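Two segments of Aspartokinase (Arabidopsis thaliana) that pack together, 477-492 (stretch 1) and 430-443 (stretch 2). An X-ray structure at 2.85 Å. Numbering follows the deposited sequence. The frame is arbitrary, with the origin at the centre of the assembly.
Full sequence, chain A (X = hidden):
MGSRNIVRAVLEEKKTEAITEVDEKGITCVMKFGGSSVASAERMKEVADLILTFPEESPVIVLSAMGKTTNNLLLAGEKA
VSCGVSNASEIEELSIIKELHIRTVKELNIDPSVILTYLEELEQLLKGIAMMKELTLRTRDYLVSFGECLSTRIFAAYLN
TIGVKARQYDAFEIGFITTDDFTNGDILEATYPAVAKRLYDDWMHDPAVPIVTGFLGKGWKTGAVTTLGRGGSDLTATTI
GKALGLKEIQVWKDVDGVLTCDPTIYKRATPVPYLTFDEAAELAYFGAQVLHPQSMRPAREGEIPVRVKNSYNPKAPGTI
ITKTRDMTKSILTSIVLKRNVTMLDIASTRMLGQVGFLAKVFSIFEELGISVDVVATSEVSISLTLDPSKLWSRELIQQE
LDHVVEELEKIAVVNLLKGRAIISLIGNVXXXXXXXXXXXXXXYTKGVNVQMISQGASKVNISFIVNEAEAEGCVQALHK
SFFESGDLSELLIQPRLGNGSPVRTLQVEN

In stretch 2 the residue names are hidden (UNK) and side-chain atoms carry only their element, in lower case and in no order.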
# COMPACT_ATOMS: atom_id res chain seq x y z
N ALA A 477 -0.50 -16.72 21.94
CA ALA A 477 0.74 -17.41 21.61
C ALA A 477 1.91 -16.43 21.45
O ALA A 477 2.99 -16.63 22.03
CB ALA A 477 0.56 -18.25 20.36
N LEU A 478 1.69 -15.37 20.68
CA LEU A 478 2.72 -14.36 20.45
C LEU A 478 3.17 -13.71 21.76
O LEU A 478 4.37 -13.51 21.99
CB LEU A 478 2.24 -13.31 19.44
CG LEU A 478 2.18 -13.74 17.96
CD1 LEU A 478 1.55 -12.66 17.11
CD2 LEU A 478 3.56 -14.12 17.40
N HIS A 479 2.21 -13.40 22.62
CA HIS A 479 2.49 -12.79 23.92
C HIS A 479 3.31 -13.73 24.79
O HIS A 479 4.26 -13.30 25.45
CB HIS A 479 1.19 -12.42 24.62
CG HIS A 479 1.37 -11.52 25.79
ND1 HIS A 479 1.69 -11.98 27.05
CD2 HIS A 479 1.27 -10.17 25.90
CE1 HIS A 479 1.78 -10.96 27.88
NE2 HIS A 479 1.53 -9.85 27.21
N LYS A 480 2.95 -15.01 24.78
CA LYS A 480 3.67 -16.04 25.54
C LYS A 480 5.14 -16.12 25.13
O LYS A 480 6.02 -16.27 25.99
CB LYS A 480 3.01 -17.41 25.35
CG LYS A 480 1.76 -17.67 26.20
CD LYS A 480 1.05 -18.93 25.73
CE LYS A 480 -0.21 -19.21 26.53
NZ LYS A 480 -1.11 -20.17 25.82
N SER A 481 5.39 -15.99 23.83
CA SER A 481 6.73 -16.13 23.26
C SER A 481 7.62 -14.90 23.50
O SER A 481 8.84 -15.03 23.62
CB SER A 481 6.61 -16.41 21.76
OG SER A 481 7.85 -16.78 21.18
N PHE A 482 7.00 -13.72 23.57
CA PHE A 482 7.74 -12.46 23.60
C PHE A 482 7.86 -11.84 24.98
O PHE A 482 8.86 -11.20 25.29
CB PHE A 482 7.11 -11.45 22.64
CG PHE A 482 7.59 -11.57 21.22
CD1 PHE A 482 6.81 -12.20 20.26
CD2 PHE A 482 8.83 -11.05 20.84
CE1 PHE A 482 7.25 -12.32 18.94
CE2 PHE A 482 9.28 -11.17 19.53
CZ PHE A 482 8.48 -11.80 18.57
N PHE A 483 6.84 -12.03 25.81
CA PHE A 483 6.77 -11.36 27.11
C PHE A 483 6.81 -12.33 28.29
O PHE A 483 6.95 -11.91 29.44
CB PHE A 483 5.53 -10.48 27.18
CG PHE A 483 5.50 -9.39 26.14
CD1 PHE A 483 4.66 -9.50 25.04
CD2 PHE A 483 6.32 -8.27 26.26
CE1 PHE A 483 4.63 -8.50 24.07
CE2 PHE A 483 6.29 -7.27 25.30
CZ PHE A 483 5.45 -7.38 24.20
N GLU A 484 6.68 -13.62 28.00
CA GLU A 484 6.65 -14.62 29.07
C GLU A 484 7.82 -15.60 29.00
O GLU A 484 7.97 -16.45 29.89
CB GLU A 484 5.30 -15.36 29.08
CG GLU A 484 4.11 -14.48 29.45
CD GLU A 484 2.79 -15.21 29.36
OE1 GLU A 484 2.61 -16.22 30.09
OE2 GLU A 484 1.92 -14.78 28.58
N SER A 485 8.64 -15.48 27.96
CA SER A 485 9.79 -16.37 27.77
C SER A 485 11.07 -15.84 28.44
O SER A 485 12.19 -16.20 28.04
CB SER A 485 10.03 -16.63 26.28
OG SER A 485 8.89 -17.21 25.68
N GLY A 486 10.91 -14.99 29.46
CA GLY A 486 12.04 -14.41 30.17
C GLY A 486 12.76 -13.33 29.38
O GLY A 486 12.29 -12.92 28.32
N ASP A 487 13.90 -12.88 29.91
CA ASP A 487 14.71 -11.83 29.27
C ASP A 487 15.18 -12.31 27.90
O ASP A 487 15.83 -13.36 27.78
CB ASP A 487 15.90 -11.44 30.16
CG ASP A 487 16.68 -10.24 29.62
OD1 ASP A 487 16.20 -9.53 28.71
OD2 ASP A 487 17.80 -9.99 30.13
N LEU A 488 14.84 -11.55 26.86
CA LEU A 488 15.14 -11.97 25.50
C LEU A 488 16.47 -11.42 24.97
O LEU A 488 16.61 -11.10 23.79
CB LEU A 488 13.97 -11.64 24.57
CG LEU A 488 12.77 -12.59 24.57
CD1 LEU A 488 11.74 -12.09 23.57
CD2 LEU A 488 13.18 -14.03 24.24
N SER A 489 17.46 -11.32 25.86
CA SER A 489 18.81 -10.95 25.46
C SER A 489 19.59 -12.15 24.93
O SER A 489 20.34 -12.81 25.66
CB SER A 489 19.55 -10.25 26.60
OG SER A 489 19.01 -8.95 26.81
N GLU A 490 19.35 -12.45 23.65
CA GLU A 490 20.24 -13.29 22.86
C GLU A 490 20.54 -12.54 21.55
O GLU A 490 20.19 -12.98 20.44
CB GLU A 490 19.69 -14.72 22.65
CG GLU A 490 18.70 -14.94 21.49
CD GLU A 490 17.28 -14.44 21.77
OE1 GLU A 490 16.90 -14.35 22.96
OE2 GLU A 490 16.55 -14.16 20.80
N LEU A 491 21.16 -11.37 21.71
CA LEU A 491 21.57 -10.52 20.59
C LEU A 491 23.00 -10.86 20.16
O LEU A 491 23.82 -11.27 20.99
CB LEU A 491 21.49 -9.04 20.99
CG LEU A 491 20.16 -8.43 21.44
CD1 LEU A 491 20.39 -7.08 22.10
CD2 LEU A 491 19.21 -8.28 20.27
N LEU A 492 23.28 -10.68 18.87
CA LEU A 492 24.62 -10.89 18.32
C LEU A 492 25.64 -9.89 18.88
O LEU A 492 25.54 -8.68 18.62
CB LEU A 492 24.59 -10.85 16.79
CG LEU A 492 24.51 -12.13 15.93
CD1 LEU A 492 25.85 -12.85 15.87
CD2 LEU A 492 23.40 -13.08 16.36
N UNK A 430 15.24 -1.83 15.57
CA UNK A 430 16.60 -2.38 15.57
C UNK A 430 16.67 -3.92 15.62
O UNK A 430 17.69 -4.51 15.30
c UNK A 430 18.62 -0.93 16.26
n UNK A 430 18.86 0.62 14.42
o UNK A 430 17.36 1.10 16.02
c UNK A 430 18.22 0.35 15.55
c UNK A 430 17.43 -1.78 16.71
N UNK A 431 15.58 -4.56 16.03
CA UNK A 431 15.58 -6.01 16.11
C UNK A 431 14.47 -6.64 15.27
O UNK A 431 13.97 -7.73 15.58
c UNK A 431 16.31 -4.95 19.52
c UNK A 431 18.47 -5.12 19.17
n UNK A 431 17.85 -5.84 18.25
c UNK A 431 15.50 -6.45 17.57
n UNK A 431 17.56 -4.57 19.95
c UNK A 431 16.49 -5.76 18.45
N UNK A 432 14.12 -5.94 14.19
CA UNK A 432 13.08 -6.36 13.26
C UNK A 432 13.19 -7.84 12.88
O UNK A 432 12.24 -8.60 13.10
c UNK A 432 13.12 -5.48 12.01
o UNK A 432 12.21 -5.96 11.04
N UNK A 433 14.33 -8.24 12.33
CA UNK A 433 14.53 -9.62 11.91
C UNK A 433 14.36 -10.62 13.06
O UNK A 433 13.68 -11.63 12.90
c UNK A 433 15.89 -9.81 11.24
o UNK A 433 15.93 -9.14 10.00
N UNK A 434 14.97 -10.31 14.21
CA UNK A 434 14.84 -11.13 15.42
C UNK A 434 13.37 -11.34 15.79
O UNK A 434 12.92 -12.49 15.97
c UNK A 434 16.64 -10.45 18.84
c UNK A 434 15.62 -10.47 16.57
c UNK A 434 14.95 -12.23 18.34
c UNK A 434 15.38 -10.79 18.05
N UNK A 435 12.65 -10.23 15.89
CA UNK A 435 11.22 -10.19 16.16
C UNK A 435 10.46 -11.05 15.15
O UNK A 435 9.60 -11.84 15.52
c UNK A 435 11.22 -6.47 17.23
c UNK A 435 11.19 -7.98 17.40
c UNK A 435 9.20 -8.64 15.98
c UNK A 435 10.71 -8.72 16.14
N UNK A 436 10.81 -10.91 13.87
CA UNK A 436 10.09 -11.57 12.79
C UNK A 436 10.36 -13.06 12.70
O UNK A 436 9.43 -13.83 12.44
c UNK A 436 9.26 -9.86 11.00
c UNK A 436 9.91 -8.57 10.55
c UNK A 436 8.21 -9.57 12.07
c UNK A 436 10.32 -10.88 11.45
N UNK A 437 11.61 -13.47 12.91
CA UNK A 437 11.95 -14.89 12.98
C UNK A 437 11.10 -15.57 14.06
O UNK A 437 10.47 -16.60 13.81
c UNK A 437 15.20 -16.91 13.91
c UNK A 437 13.44 -15.12 13.29
o UNK A 437 15.51 -18.11 14.07
c UNK A 437 13.81 -16.61 13.34
o UNK A 437 15.98 -15.97 14.17
N UNK A 438 11.06 -14.96 15.24
CA UNK A 438 10.33 -15.50 16.38
C UNK A 438 8.82 -15.57 16.11
O UNK A 438 8.20 -16.62 16.29
c UNK A 438 10.30 -15.40 18.92
n UNK A 438 12.50 -16.71 21.16
n UNK A 438 10.65 -15.33 21.38
n UNK A 438 11.17 -16.83 23.03
c UNK A 438 10.62 -14.68 17.63
c UNK A 438 10.85 -14.64 20.10
c UNK A 438 11.44 -16.29 21.85
N UNK A 439 8.26 -14.44 15.66
CA UNK A 439 6.83 -14.32 15.36
C UNK A 439 6.36 -15.43 14.42
O UNK A 439 5.45 -16.20 14.76
c UNK A 439 6.53 -12.96 14.78
N UNK A 440 7.00 -15.51 13.25
CA UNK A 440 6.63 -16.51 12.26
C UNK A 440 6.92 -17.93 12.71
O UNK A 440 6.21 -18.86 12.31
c UNK A 440 6.68 -12.69 9.65
c UNK A 440 7.28 -16.21 10.91
c UNK A 440 5.48 -12.85 8.95
c UNK A 440 4.88 -14.10 8.89
c UNK A 440 6.66 -15.04 10.22
c UNK A 440 5.46 -15.18 9.53
c UNK A 440 7.26 -13.78 10.28
N UNK A 441 7.93 -18.10 13.57
CA UNK A 441 8.15 -19.41 14.16
C UNK A 441 6.92 -19.81 14.96
O UNK A 441 6.43 -20.94 14.83
c UNK A 441 9.84 -22.89 16.07
n UNK A 441 9.80 -21.92 15.18
c UNK A 441 9.37 -19.44 15.07
n UNK A 441 9.58 -22.38 17.26
c UNK A 441 9.36 -21.03 17.12
c UNK A 441 9.51 -20.73 15.81
N UNK A 442 6.41 -18.88 15.77
CA UNK A 442 5.21 -19.12 16.57
C UNK A 442 4.03 -19.47 15.66
O UNK A 442 3.35 -20.48 15.88
c UNK A 442 5.92 -17.75 18.55
c UNK A 442 4.87 -17.91 17.48
c UNK A 442 3.50 -18.08 18.11
N UNK A 443 3.81 -18.66 14.63
CA UNK A 443 2.71 -18.88 13.71
C UNK A 443 2.81 -20.22 12.97
O UNK A 443 1.80 -20.90 12.78
c UNK A 443 0.81 -16.47 14.01
c UNK A 443 2.14 -15.31 12.28
c UNK A 443 2.17 -16.38 13.34
c UNK A 443 2.59 -17.71 12.72

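Position 430 carries three side-chain carbons, the third bonded to one oxygen and one nitrogen. That is a terminal amide on a two-carbon spacer, so Gln430. It does not reach stretch 1.

Position 431 has one carbon, then a five-membered ring of three carbons and two nitrogens. CD2 of Leu491 lies over one ring face. The ring is an imidazole, hence His431, at the N-cap position of the helix that follows. Its CE1 is 3.4 Å from CD2 of Leu491.

Positions 432 and 433 each show one carbon and one oxygen. Both are hydroxymethyl groups, buried and out of reach of stretch 1: Ser432 and Ser433.

Position 434 has four carbons, forked at the second. One end carbon lies near CD2 of Leu491, the other near OE2 of Glu490. The fork gives Leu434. Its CD2 is 3.7 Å from CD2 of Leu491, and its CD1 is 3.5 Å from OE2 of Glu490.

Position 435 also has four carbons, but the fork is at the first and one arm is two carbons long. Its backbone O sits at the edge of the Phe482 ring, 3.2 Å from CZ of Phe482, and its short arm nears the same CZ. This is Ile435. Its CG2 is 4.1 Å from CZ of Phe482.

Position 436 has four carbons, forked at the second, and makes no contact: Leu436.

Position 437 has three carbons, the third carrying two oxygens, and makes no contact with stretch 1. A carboxylate at that distance means Glu437.

Position 438 has three carbons, a nitrogen, then a carbon bearing two more nitrogens. Its nitrogens approach the backbone O of Ser481, its third carbon lies over the Phe482 ring face, and CD2 of Leu488 covers one face of the end group. This guanidinium identifies Arg438, which has the largest area covered by the other stretch. Its NE and NH2 donate hydrogen bonds to O of Ser481, at 2.9 Å from NE and 3.0 Å from NH2. Its CD makes a CH-pi contact, 4.1 Å from the Phe482 ring centroid.

Position 439 has a single carbon, CB, 4.1 Å from CD2 of Leu478: Ala439.

Position 440 has one carbon and a six-carbon ring, without contact: Phe440.

Position 441 has one carbon and a five-membered ring with two nitrogens, out of reach: His441.

Position 442 has one carbon carrying two more. It packs on Ala477 and Leu478. This is Val442. Its CG1 meets CB of Ala477 at 3.7 Å, and its CB meets CD2 of Leu478 at 4.0 Å.

Position 443 has four carbons, forked at the second, no closer than 4.9 Å to stretch 1: Leu443.

The helices cross at 138°, nearer antiparallel than parallel, with axes 9.8 Å apart at closest approach. CD2 of Leu478 reaches CB of Ala439, though both CA-to-CB bonds point sideways. Arg438 joins a polar anchor to apolar packing: its guanidinium holds the Ser481 carbonyl while its aliphatic part covers Phe482. Beyond the helix of stretch 1, Leu491 extends the contact to His431 and Leu434.

Stretch 2 (430-443) QHSSLILERAFHVL
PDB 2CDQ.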